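Local coordinates for CYTH domain-containing protein (Pyrococcus horikoshii, PDB 2DC4) that is of unknown function but, as a small archaeal CYTH-family barrel protein related to class IV adenylate cyclases, probably acts on phosphate-bearing substrates, at residues A[16-20]-A[21-25]; A[7-11]-A[12-16]; A[84-87]-A[88-92]. All blocks are in the same frame, centred on the assembly; numbering follows the deposited sequence.

Contact 1 of 3, residues A[16-20]-A[21-25]; sequences RKIEG and LGAKF
I18 and A23 meet across the C-terminal end of helix 11-21, which is closed by a Schellman motif. The methyl CG2 of I18 touches A23 CB at 3.6 Å, the apolar contact that usually accompanies this cap. CG2 gets there because it lies anti to the backbone N of I18, while CG1 takes the other branch and lies beside that N. Two backbone bonds frame the methyl pair: a weak but fairly straight one of 3.4 Å from A23 N to I18 O, and a firmer one of 2.9 Å from G22 N to E19 O. In the second, the donor stands well above the carbonyl plane. I18 O also takes L21 N at 3.2 Å, another weak bond, and L21 CB sits only 3.1 Å from the same oxygen, so this carbonyl is closely surrounded. Further out, Y105 of strand 94-107 touches both I18 and A23, L147 covers I18, and L21 packs on L107 and F112. K24 then pairs through its backbone with K106 as strand 24-36 begins. What lets the chain turn is G22, with phi at 98°: a CB there would run into the carbonyl O of L21.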
ATOM      1  N   ARG A  16       6.512 -29.058  20.664  1.00 25.36           N
ATOM      2  CA  ARG A  16       6.814 -30.483  20.667  1.00 26.93           C
ATOM      3  C   ARG A  16       5.618 -31.294  20.162  1.00 25.00           C
ATOM      4  O   ARG A  16       5.780 -32.217  19.367  1.00 26.29           O
ATOM      5  CB  ARG A  16       7.197 -30.933  22.083  1.00 29.39           C
ATOM      6  CG  ARG A  16       7.520 -32.414  22.194  1.00 35.53           C
ATOM      7  CD  ARG A  16       8.066 -32.794  23.571  1.00 38.73           C
ATOM      8  NE  ARG A  16       8.690 -31.673  24.272  1.00 42.97           N
ATOM      9  CZ  ARG A  16       8.247 -31.165  25.417  1.00 43.95           C
ATOM     10  NH1 ARG A  16       7.168 -31.675  26.001  1.00 45.28           N
ATOM     11  NH2 ARG A  16       8.882 -30.147  25.983  1.00 44.59           N
ATOM     12  N   LYS A  17       4.417 -30.945  20.620  1.00 24.44           N
ATOM     13  CA  LYS A  17       3.212 -31.657  20.196  1.00 24.96           C
ATOM     14  C   LYS A  17       2.933 -31.482  18.710  1.00 24.26           C
ATOM     15  O   LYS A  17       2.610 -32.441  18.017  1.00 22.97           O
ATOM     16  CB  LYS A  17       1.989 -31.181  20.987  1.00 26.56           C
ATOM     17  CG  LYS A  17       1.973 -31.591  22.450  1.00 31.74           C
ATOM     18  CD  LYS A  17       1.773 -33.092  22.628  1.00 31.19           C
ATOM     19  CE  LYS A  17       0.333 -33.518  22.359  1.00 33.27           C
ATOM     20  NZ  LYS A  17       0.110 -34.937  22.764  1.00 33.61           N
ATOM     21  N   ILE A  18       3.050 -30.251  18.220  1.00 22.48           N
ATOM     22  CA  ILE A  18       2.800 -29.981  16.810  1.00 23.70           C
ATOM     23  C   ILE A  18       3.760 -30.785  15.938  1.00 24.03           C
ATOM     24  O   ILE A  18       3.365 -31.343  14.912  1.00 24.42           O
ATOM     25  CB  ILE A  18       2.947 -28.473  16.513  1.00 21.83           C
ATOM     26  CG1 ILE A  18       1.770 -27.715  17.135  1.00 21.78           C
ATOM     27  CG2 ILE A  18       3.002 -28.228  15.004  1.00 23.11           C
ATOM     28  CD1 ILE A  18       1.951 -26.210  17.160  1.00 20.22           C
ATOM     29  N   GLU A  19       5.017 -30.851  16.359  1.00 25.66           N
ATOM     30  CA  GLU A  19       6.022 -31.602  15.619  1.00 28.29           C
ATOM     31  C   GLU A  19       5.749 -33.098  15.719  1.00 29.81           C
ATOM     32  O   GLU A  19       5.920 -33.831  14.748  1.00 29.94           O
ATOM     33  CB  GLU A  19       7.418 -31.274  16.151  1.00 30.21           C
ATOM     34  CG  GLU A  19       7.961 -29.958  15.616  1.00 34.14           C
ATOM     35  CD  GLU A  19       9.252 -29.532  16.274  1.00 36.39           C
ATOM     36  OE1 GLU A  19      10.130 -30.394  16.491  1.00 39.45           O
ATOM     37  OE2 GLU A  19       9.396 -28.326  16.561  1.00 38.61           O
ATOM     38  N   GLY A  20       5.314 -33.542  16.896  1.00 30.70           N
ATOM     39  CA  GLY A  20       5.009 -34.948  17.087  1.00 32.09           C
ATOM     40  C   GLY A  20       3.815 -35.354  16.243  1.00 33.58           C
ATOM     41  O   GLY A  20       3.599 -36.535  15.970  1.00 33.67           O
ATOM     42  N   LEU A  21       3.037 -34.362  15.826  1.00 34.37           N
ATOM     43  CA  LEU A  21       1.858 -34.591  15.006  1.00 35.81           C
ATOM     44  C   LEU A  21       2.290 -34.852  13.563  1.00 35.43           C
ATOM     45  O   LEU A  21       1.566 -35.472  12.787  1.00 37.31           O
ATOM     46  CB  LEU A  21       0.950 -33.358  15.063  1.00 37.47           C
ATOM     47  CG  LEU A  21      -0.396 -33.382  14.340  1.00 38.34           C
ATOM     48  CD1 LEU A  21      -1.168 -34.612  14.788  1.00 40.40           C
ATOM     49  CD2 LEU A  21      -1.185 -32.121  14.630  1.00 38.24           C
ATOM     50  N   GLY A  22       3.478 -34.370  13.214  1.00 35.54           N
ATOM     51  CA  GLY A  22       3.982 -34.553  11.865  1.00 34.20           C
ATOM     52  C   GLY A  22       3.755 -33.338  10.986  1.00 33.64           C
ATOM     53  O   GLY A  22       3.883 -33.414   9.763  1.00 33.83           O
ATOM     54  N   ALA A  23       3.405 -32.214  11.603  1.00 31.38           N
ATOM     55  CA  ALA A  23       3.182 -30.984  10.852  1.00 30.51           C
ATOM     56  C   ALA A  23       4.505 -30.582  10.204  1.00 29.70           C
ATOM     57  O   ALA A  23       5.576 -30.842  10.752  1.00 30.71           O
ATOM     58  CB  ALA A  23       2.686 -29.881  11.782  1.00 29.37           C
ATOM     59  N   LYS A  24       4.422 -29.954   9.036  1.00 28.65           N
ATOM     60  CA  LYS A  24       5.606 -29.524   8.293  1.00 29.13           C
ATOM     61  C   LYS A  24       6.045 -28.110   8.670  1.00 27.18           C
ATOM     62  O   LYS A  24       5.273 -27.161   8.549  1.00 27.12           O
ATOM     63  CB  LYS A  24       5.307 -29.600   6.793  1.00 31.43           C
ATOM     64  CG  LYS A  24       6.371 -29.025   5.881  1.00 35.65           C
ATOM     65  CD  LYS A  24       6.069 -29.378   4.425  1.00 39.53           C
ATOM     66  CE  LYS A  24       4.697 -28.882   3.958  1.00 40.68           C
ATOM     67  NZ  LYS A  24       4.721 -27.478   3.446  1.00 41.45           N
ATOM     68  N   PHE A  25       7.287 -27.977   9.129  1.00 26.87           N
ATOM     69  CA  PHE A  25       7.808 -26.668   9.512  1.00 25.19           C
ATOM     70  C   PHE A  25       8.049 -25.832   8.261  1.00 25.63           C
ATOM     71  O   PHE A  25       8.787 -26.241   7.362  1.00 26.74           O
ATOM     72  CB  PHE A  25       9.117 -26.813  10.290  1.00 25.87           C
ATOM     73  CG  PHE A  25       9.731 -25.500  10.691  1.00 26.84           C
ATOM     74  CD1 PHE A  25       9.074 -24.650  11.570  1.00 28.14           C
ATOM     75  CD2 PHE A  25      10.966 -25.111  10.178  1.00 28.62           C
ATOM     76  CE1 PHE A  25       9.636 -23.426  11.936  1.00 29.07           C
ATOM     77  CE2 PHE A  25      11.538 -23.887  10.537  1.00 29.74           C
ATOM     78  CZ  PHE A  25      10.872 -23.046  11.417  1.00 29.93           C
TER

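Contact 2 of 3, residues A[7-11]-A[12-16]; sequences FRVNF and EDIKR
The ring of F11 has the carboxylate of E12 at its edge, with E12 CD in the ring plane and 4.0 Å from F11 CD2; the two planes are nearly perpendicular, 84° apart. The aliphatic part of K15 runs alongside the same ring, pointing the same way, with K15 CD 3.8 Å from F11 CE2. Beyond the segments, W103 meets this ring edge-to-face and R116 adds a cation-pi contact. One guanidinium face of R16 lies above E12 O, which is displaced toward the rim of the group, and the ion pair of R16 with D13 is long and weak.

N10 is the N-cap of helix 11-21. With CG anti to the backbone N (chi1 175°), its amide turns back over the first turn, and OD1 takes the D13 N-H in a 3.1 Å bond that is nearly straight at 169°. The other end of the amide is held through a water, which accepts from N10 ND2 at 3.1 Å and donates to E12 OE2 at 2.9 Å. The negative charges of E12 and D13, both in the first turn, would probably be favoured by the helix dipole. Flanking the cap is a hydrophobic staple: V9 CG2 meets I14 CG2 at 3.8 Å, the two side chains crossing at about a right angle over L114 of strand 110-117. The first full-turn bond, I14 N to N10 O, is 3.0 Å long. K15 carries its ammonium away from the cap, where NZ pairs with E19 OE2.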
ATOM      1  N   PHE A   7      -5.173 -19.939  21.019  1.00 16.81           N
ATOM      2  CA  PHE A   7      -5.021 -20.593  22.318  1.00 18.31           C
ATOM      3  C   PHE A   7      -3.820 -20.057  23.087  1.00 19.14           C
ATOM      4  O   PHE A   7      -2.768 -19.782  22.507  1.00 17.15           O
ATOM      5  CB  PHE A   7      -4.834 -22.108  22.153  1.00 16.32           C
ATOM      6  CG  PHE A   7      -5.961 -22.791  21.432  1.00 18.82           C
ATOM      7  CD1 PHE A   7      -6.018 -22.790  20.041  1.00 18.42           C
ATOM      8  CD2 PHE A   7      -6.959 -23.446  22.143  1.00 17.48           C
ATOM      9  CE1 PHE A   7      -7.053 -23.435  19.367  1.00 19.28           C
ATOM     10  CE2 PHE A   7      -7.999 -24.097  21.479  1.00 17.56           C
ATOM     11  CZ  PHE A   7      -8.046 -24.092  20.088  1.00 18.80           C
ATOM     12  N   ARG A   8      -3.975 -19.917  24.401  1.00 19.75           N
ATOM     13  CA  ARG A   8      -2.871 -19.465  25.239  1.00 22.94           C
ATOM     14  C   ARG A   8      -2.145 -20.778  25.513  1.00 22.01           C
ATOM     15  O   ARG A   8      -2.760 -21.751  25.959  1.00 25.44           O
ATOM     16  CB  ARG A   8      -3.406 -18.846  26.535  1.00 24.93           C
ATOM     17  CG  ARG A   8      -2.599 -17.673  27.054  1.00 29.41           C
ATOM     18  CD  ARG A   8      -3.469 -16.776  27.931  1.00 31.34           C
ATOM     19  NE  ARG A   8      -2.959 -15.410  27.962  1.00 33.77           N
ATOM     20  CZ  ARG A   8      -3.730 -14.331  27.977  1.00 34.05           C
ATOM     21  NH1 ARG A   8      -5.045 -14.457  27.967  1.00 39.16           N
ATOM     22  NH2 ARG A   8      -3.190 -13.125  27.981  1.00 36.97           N
ATOM     23  N   VAL A   9      -0.848 -20.826  25.241  1.00 19.83           N
ATOM     24  CA  VAL A   9      -0.116 -22.073  25.403  1.00 19.65           C
ATOM     25  C   VAL A   9       1.276 -21.952  25.996  1.00 21.99           C
ATOM     26  O   VAL A   9       1.799 -20.853  26.174  1.00 23.81           O
ATOM     27  CB  VAL A   9       0.089 -22.757  24.042  1.00 20.74           C
ATOM     28  CG1 VAL A   9      -1.238 -22.977  23.349  1.00 19.47           C
ATOM     29  CG2 VAL A   9       1.015 -21.895  23.184  1.00 20.32           C
ATOM     30  N   ASN A  10       1.860 -23.105  26.304  1.00 23.57           N
ATOM     31  CA  ASN A  10       3.234 -23.145  26.776  1.00 25.44           C
ATOM     32  C   ASN A  10       4.003 -23.447  25.493  1.00 25.72           C
ATOM     33  O   ASN A  10       3.847 -24.519  24.896  1.00 24.15           O
ATOM     34  CB  ASN A  10       3.468 -24.259  27.795  1.00 28.06           C
ATOM     35  CG  ASN A  10       4.934 -24.375  28.188  1.00 29.00           C
ATOM     36  OD1 ASN A  10       5.755 -24.867  27.413  1.00 32.03           O
ATOM     37  ND2 ASN A  10       5.271 -23.904  29.386  1.00 30.15           N
ATOM     38  N   PHE A  11       4.809 -22.485  25.062  1.00 26.03           N
ATOM     39  CA  PHE A  11       5.575 -22.603  23.828  1.00 26.01           C
ATOM     40  C   PHE A  11       6.293 -23.924  23.588  1.00 25.20           C
ATOM     41  O   PHE A  11       6.062 -24.593  22.581  1.00 25.42           O
ATOM     42  CB  PHE A  11       6.607 -21.480  23.739  1.00 25.07           C
ATOM     43  CG  PHE A  11       7.370 -21.480  22.450  1.00 25.06           C
ATOM     44  CD1 PHE A  11       6.801 -20.954  21.296  1.00 25.10           C
ATOM     45  CD2 PHE A  11       8.629 -22.063  22.375  1.00 25.22           C
ATOM     46  CE1 PHE A  11       7.476 -21.013  20.082  1.00 24.70           C
ATOM     47  CE2 PHE A  11       9.311 -22.127  21.170  1.00 25.88           C
ATOM     48  CZ  PHE A  11       8.732 -21.601  20.018  1.00 24.15           C
ATOM     49  N   GLU A  12       7.184 -24.290  24.500  1.00 25.97           N
ATOM     50  CA  GLU A  12       7.954 -25.513  24.347  1.00 27.44           C
ATOM     51  C   GLU A  12       7.111 -26.780  24.246  1.00 27.07           C
ATOM     52  O   GLU A  12       7.361 -27.629  23.393  1.00 26.32           O
ATOM     53  CB  GLU A  12       8.960 -25.647  25.498  1.00 30.35           C
ATOM     54  CG  GLU A  12      10.069 -24.593  25.494  1.00 34.85           C
ATOM     55  CD  GLU A  12       9.626 -23.241  26.035  1.00 37.75           C
ATOM     56  OE1 GLU A  12      10.437 -22.286  25.975  1.00 39.01           O
ATOM     57  OE2 GLU A  12       8.478 -23.128  26.526  1.00 37.88           O
ATOM     58  N   ASP A  13       6.107 -26.902  25.107  1.00 27.62           N
ATOM     59  CA  ASP A  13       5.253 -28.083  25.104  1.00 28.99           C
ATOM     60  C   ASP A  13       4.453 -28.239  23.813  1.00 26.75           C
ATOM     61  O   ASP A  13       4.438 -29.310  23.208  1.00 25.08           O
ATOM     62  CB  ASP A  13       4.288 -28.042  26.296  1.00 32.95           C
ATOM     63  CG  ASP A  13       5.007 -27.937  27.631  1.00 37.33           C
ATOM     64  OD1 ASP A  13       5.974 -28.698  27.853  1.00 39.45           O
ATOM     65  OD2 ASP A  13       4.603 -27.098  28.466  1.00 40.56           O
ATOM     66  N   ILE A  14       3.798 -27.166  23.382  1.00 23.58           N
ATOM     67  CA  ILE A  14       2.984 -27.235  22.175  1.00 23.98           C
ATOM     68  C   ILE A  14       3.811 -27.390  20.897  1.00 23.21           C
ATOM     69  O   ILE A  14       3.370 -28.033  19.944  1.00 22.23           O
ATOM     70  CB  ILE A  14       2.053 -26.008  22.068  1.00 26.36           C
ATOM     71  CG1 ILE A  14       0.850 -26.353  21.188  1.00 28.11           C
ATOM     72  CG2 ILE A  14       2.808 -24.810  21.511  1.00 26.74           C
ATOM     73  CD1 ILE A  14      -0.090 -27.372  21.817  1.00 29.50           C
ATOM     74  N   LYS A  15       5.008 -26.809  20.878  1.00 23.14           N
ATOM     75  CA  LYS A  15       5.879 -26.925  19.713  1.00 24.63           C
ATOM     76  C   LYS A  15       6.196 -28.409  19.548  1.00 25.15           C
ATOM     77  O   LYS A  15       6.139 -28.955  18.445  1.00 23.72           O
ATOM     78  CB  LYS A  15       7.171 -26.125  19.926  1.00 23.34           C
ATOM     79  CG  LYS A  15       8.165 -26.200  18.770  1.00 25.02           C
ATOM     80  CD  LYS A  15       9.336 -25.252  18.997  1.00 27.21           C
ATOM     81  CE  LYS A  15      10.334 -25.286  17.846  1.00 29.47           C
ATOM     82  NZ  LYS A  15      11.025 -26.601  17.712  1.00 32.70           N
ATOM     83  N   ARG A  16       6.512 -29.058  20.664  1.00 25.36           N
ATOM     84  CA  ARG A  16       6.814 -30.483  20.667  1.00 26.93           C
ATOM     85  C   ARG A  16       5.618 -31.294  20.162  1.00 25.00           C
ATOM     86  O   ARG A  16       5.780 -32.217  19.367  1.00 26.29           O
ATOM     87  CB  ARG A  16       7.197 -30.933  22.083  1.00 29.39           C
ATOM     88  CG  ARG A  16       7.520 -32.414  22.194  1.00 35.53           C
ATOM     89  CD  ARG A  16       8.066 -32.794  23.571  1.00 38.73           C
ATOM     90  NE  ARG A  16       8.690 -31.673  24.272  1.00 42.97           N
ATOM     91  CZ  ARG A  16       8.247 -31.165  25.417  1.00 43.95           C
ATOM     92  NH1 ARG A  16       7.168 -31.675  26.001  1.00 45.28           N
ATOM     93  NH2 ARG A  16       8.882 -30.147  25.983  1.00 44.59           N
TER
HETATM   94  O   HOH W   1       8.373 -24.056  29.224  1.00 33.69           O

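Contact 3 of 3, residues A[84-87]-A[88-92]; sequences IELF and KRLGF
E85 and R89, one turn apart on helix 80-89, form the charged part of this contact. The two side chains lie side by side, and R89 NE donates to E85 OE2 at 2.9 Å with an N-H...O angle of 171°. The oxygen comes to the edge of the guanidinium, in its plane, and is met on its anti side, while the carboxylate plane stands 81° to the guanidinium. Having CG anti to the backbone N, with the chain extended beyond it, carries the E85 carboxylate down to R89. OE2 has a second hydrogen bond, with Y71 OH of the second subunit. With an alanine here, R89 NE would probably be left without its mate and Y71 of the second subunit would lose its partner across the interface.

Among the backbone bonds, R89 N reaches E85 O at 2.9 Å, and the helix then ends in a Schellman motif: F92 N binds F87 O at 2.9 Å and G91 N binds K88 O at 3.0 Å, with positive phi at G91. L90 N makes only weak bonds, to L86 O and F87 O.

Apolar contacts run along the last two turns. F87 CD1 and F92 CD2 are 4.0 Å apart, the ring of F92 also bringing its edge to F87 O. L90 CD1 touches L86 CG at 3.9 Å, crossing obliquely, and K88 lays its CE 3.8 Å from I84 CG2.

Toward the barrel, I84, K88, F87 and F92 meet F36 of strand 24-36, and F87 also packs on L44 and V46 of strand 42-49. L86 and L90 instead face Y59 and L38 of the second subunit.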
ATOM      1  N   ILE A  84       3.229   3.487   6.678  1.00 17.77           N
ATOM      2  CA  ILE A  84       2.895   3.987   8.005  1.00 17.60           C
ATOM      3  C   ILE A  84       2.727   5.507   7.941  1.00 18.96           C
ATOM      4  O   ILE A  84       1.785   6.060   8.509  1.00 20.00           O
ATOM      5  CB  ILE A  84       3.985   3.582   9.018  1.00 16.45           C
ATOM      6  CG1 ILE A  84       3.862   2.078   9.293  1.00 16.17           C
ATOM      7  CG2 ILE A  84       3.840   4.391  10.309  1.00 16.74           C
ATOM      8  CD1 ILE A  84       5.056   1.452   9.987  1.00 15.82           C
ATOM      9  N   GLU A  85       3.625   6.174   7.225  1.00 18.14           N
ATOM     10  CA  GLU A  85       3.541   7.625   7.077  1.00 19.61           C
ATOM     11  C   GLU A  85       2.227   7.996   6.390  1.00 18.88           C
ATOM     12  O   GLU A  85       1.538   8.931   6.800  1.00 21.17           O
ATOM     13  CB  GLU A  85       4.714   8.147   6.245  1.00 20.21           C
ATOM     14  CG  GLU A  85       4.732   9.660   6.111  1.00 24.59           C
ATOM     15  CD  GLU A  85       5.755  10.146   5.116  1.00 28.61           C
ATOM     16  OE1 GLU A  85       6.872   9.587   5.078  1.00 28.97           O
ATOM     17  OE2 GLU A  85       5.445  11.102   4.376  1.00 31.68           O
ATOM     18  N   LEU A  86       1.884   7.258   5.339  1.00 18.15           N
ATOM     19  CA  LEU A  86       0.652   7.509   4.603  1.00 18.59           C
ATOM     20  C   LEU A  86      -0.594   7.487   5.481  1.00 18.99           C
ATOM     21  O   LEU A  86      -1.403   8.411   5.438  1.00 20.05           O
ATOM     22  CB  LEU A  86       0.482   6.479   3.484  1.00 19.23           C
ATOM     23  CG  LEU A  86      -0.857   6.511   2.742  1.00 20.76           C
ATOM     24  CD1 LEU A  86      -0.967   7.807   1.958  1.00 21.27           C
ATOM     25  CD2 LEU A  86      -0.955   5.317   1.799  1.00 21.29           C
ATOM     26  N   PHE A  87      -0.767   6.436   6.274  1.00 18.14           N
ATOM     27  CA  PHE A  87      -1.958   6.371   7.106  1.00 18.45           C
ATOM     28  C   PHE A  87      -2.002   7.482   8.144  1.00 19.26           C
ATOM     29  O   PHE A  87      -3.076   7.988   8.467  1.00 21.19           O
ATOM     30  CB  PHE A  87      -2.081   4.981   7.733  1.00 17.88           C
ATOM     31  CG  PHE A  87      -2.395   3.916   6.726  1.00 17.65           C
ATOM     32  CD1 PHE A  87      -3.503   4.050   5.893  1.00 18.90           C
ATOM     33  CD2 PHE A  87      -1.569   2.801   6.569  1.00 19.28           C
ATOM     34  CE1 PHE A  87      -3.787   3.101   4.920  1.00 18.34           C
ATOM     35  CE2 PHE A  87      -1.847   1.843   5.595  1.00 21.33           C
ATOM     36  CZ  PHE A  87      -2.958   1.996   4.770  1.00 19.65           C
ATOM     37  N   LYS A  88      -0.841   7.884   8.644  1.00 21.19           N
ATOM     38  CA  LYS A  88      -0.802   8.978   9.604  1.00 23.31           C
ATOM     39  C   LYS A  88      -1.233  10.262   8.896  1.00 25.21           C
ATOM     40  O   LYS A  88      -2.015  11.041   9.436  1.00 25.97           O
ATOM     41  CB  LYS A  88       0.603   9.166  10.169  1.00 25.05           C
ATOM     42  CG  LYS A  88       1.048   8.087  11.139  1.00 25.37           C
ATOM     43  CD  LYS A  88       2.458   8.378  11.626  1.00 25.62           C
ATOM     44  CE  LYS A  88       2.950   7.336  12.604  1.00 28.42           C
ATOM     45  NZ  LYS A  88       4.364   7.613  12.990  1.00 29.13           N
ATOM     46  N   ARG A  89      -0.721  10.482   7.688  1.00 25.20           N
ATOM     47  CA  ARG A  89      -1.076  11.689   6.942  1.00 27.48           C
ATOM     48  C   ARG A  89      -2.534  11.701   6.498  1.00 27.37           C
ATOM     49  O   ARG A  89      -3.090  12.762   6.213  1.00 28.16           O
ATOM     50  CB  ARG A  89      -0.148  11.869   5.740  1.00 27.42           C
ATOM     51  CG  ARG A  89       1.272  12.245   6.151  1.00 29.27           C
ATOM     52  CD  ARG A  89       2.136  12.663   4.971  1.00 30.47           C
ATOM     53  NE  ARG A  89       3.495  12.994   5.393  1.00 31.78           N
ATOM     54  CZ  ARG A  89       3.812  14.043   6.145  1.00 34.61           C
ATOM     55  NH1 ARG A  89       2.870  14.878   6.563  1.00 36.88           N
ATOM     56  NH2 ARG A  89       5.076  14.256   6.488  1.00 36.23           N
ATOM     57  N   LEU A  90      -3.155  10.526   6.450  1.00 26.93           N
ATOM     58  CA  LEU A  90      -4.554  10.424   6.061  1.00 25.74           C
ATOM     59  C   LEU A  90      -5.458  10.658   7.269  1.00 26.79           C
ATOM     60  O   LEU A  90      -6.680  10.653   7.147  1.00 28.12           O
ATOM     61  CB  LEU A  90      -4.846   9.053   5.439  1.00 25.91           C
ATOM     62  CG  LEU A  90      -4.222   8.808   4.063  1.00 24.61           C
ATOM     63  CD1 LEU A  90      -4.536   7.400   3.583  1.00 25.51           C
ATOM     64  CD2 LEU A  90      -4.763   9.841   3.078  1.00 28.01           C
ATOM     65  N   GLY A  91      -4.851  10.850   8.435  1.00 27.04           N
ATOM     66  CA  GLY A  91      -5.629  11.109   9.636  1.00 27.37           C
ATOM     67  C   GLY A  91      -5.801   9.956  10.606  1.00 28.10           C
ATOM     68  O   GLY A  91      -6.429  10.114  11.656  1.00 29.37           O
ATOM     69  N   PHE A  92      -5.257   8.793  10.269  1.00 26.59           N
ATOM     70  CA  PHE A  92      -5.373   7.638  11.148  1.00 26.06           C
ATOM     71  C   PHE A  92      -4.370   7.727  12.291  1.00 25.34           C
ATOM     72  O   PHE A  92      -3.251   8.209  12.115  1.00 26.18           O
ATOM     73  CB  PHE A  92      -5.163   6.350  10.349  1.00 25.39           C
ATOM     74  CG  PHE A  92      -6.234   6.094   9.330  1.00 25.03           C
ATOM     75  CD1 PHE A  92      -7.496   5.657   9.724  1.00 25.68           C
ATOM     76  CD2 PHE A  92      -5.994   6.319   7.978  1.00 26.03           C
ATOM     77  CE1 PHE A  92      -8.502   5.450   8.783  1.00 27.34           C
ATOM     78  CE2 PHE A  92      -6.991   6.116   7.034  1.00 25.18           C
ATOM     79  CZ  PHE A  92      -8.248   5.679   7.435  1.00 26.79           C
TER

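In the fold
Contacts 2 and 1 follow each other along one helix, 11-21: contact 2 caps its start just after strand 2-8, contact 1 closes its end just before strand 24-36. They share R16, their centres are 11 Å apart, and both rest on the same antiparallel sheet, which closes into the eight-stranded barrel of the CYTH fold. Contact 3 comes later in the chain, at the end of helix 80-89 ahead of strand 94-107, on the opposite side of the chain's centre. It lies about 41 Å from contact 1 and 37 Å from contact 2, centre to centre. Two helices thus cover distant parts of the barrel, and only contact 3 touches the second subunit of the dimer.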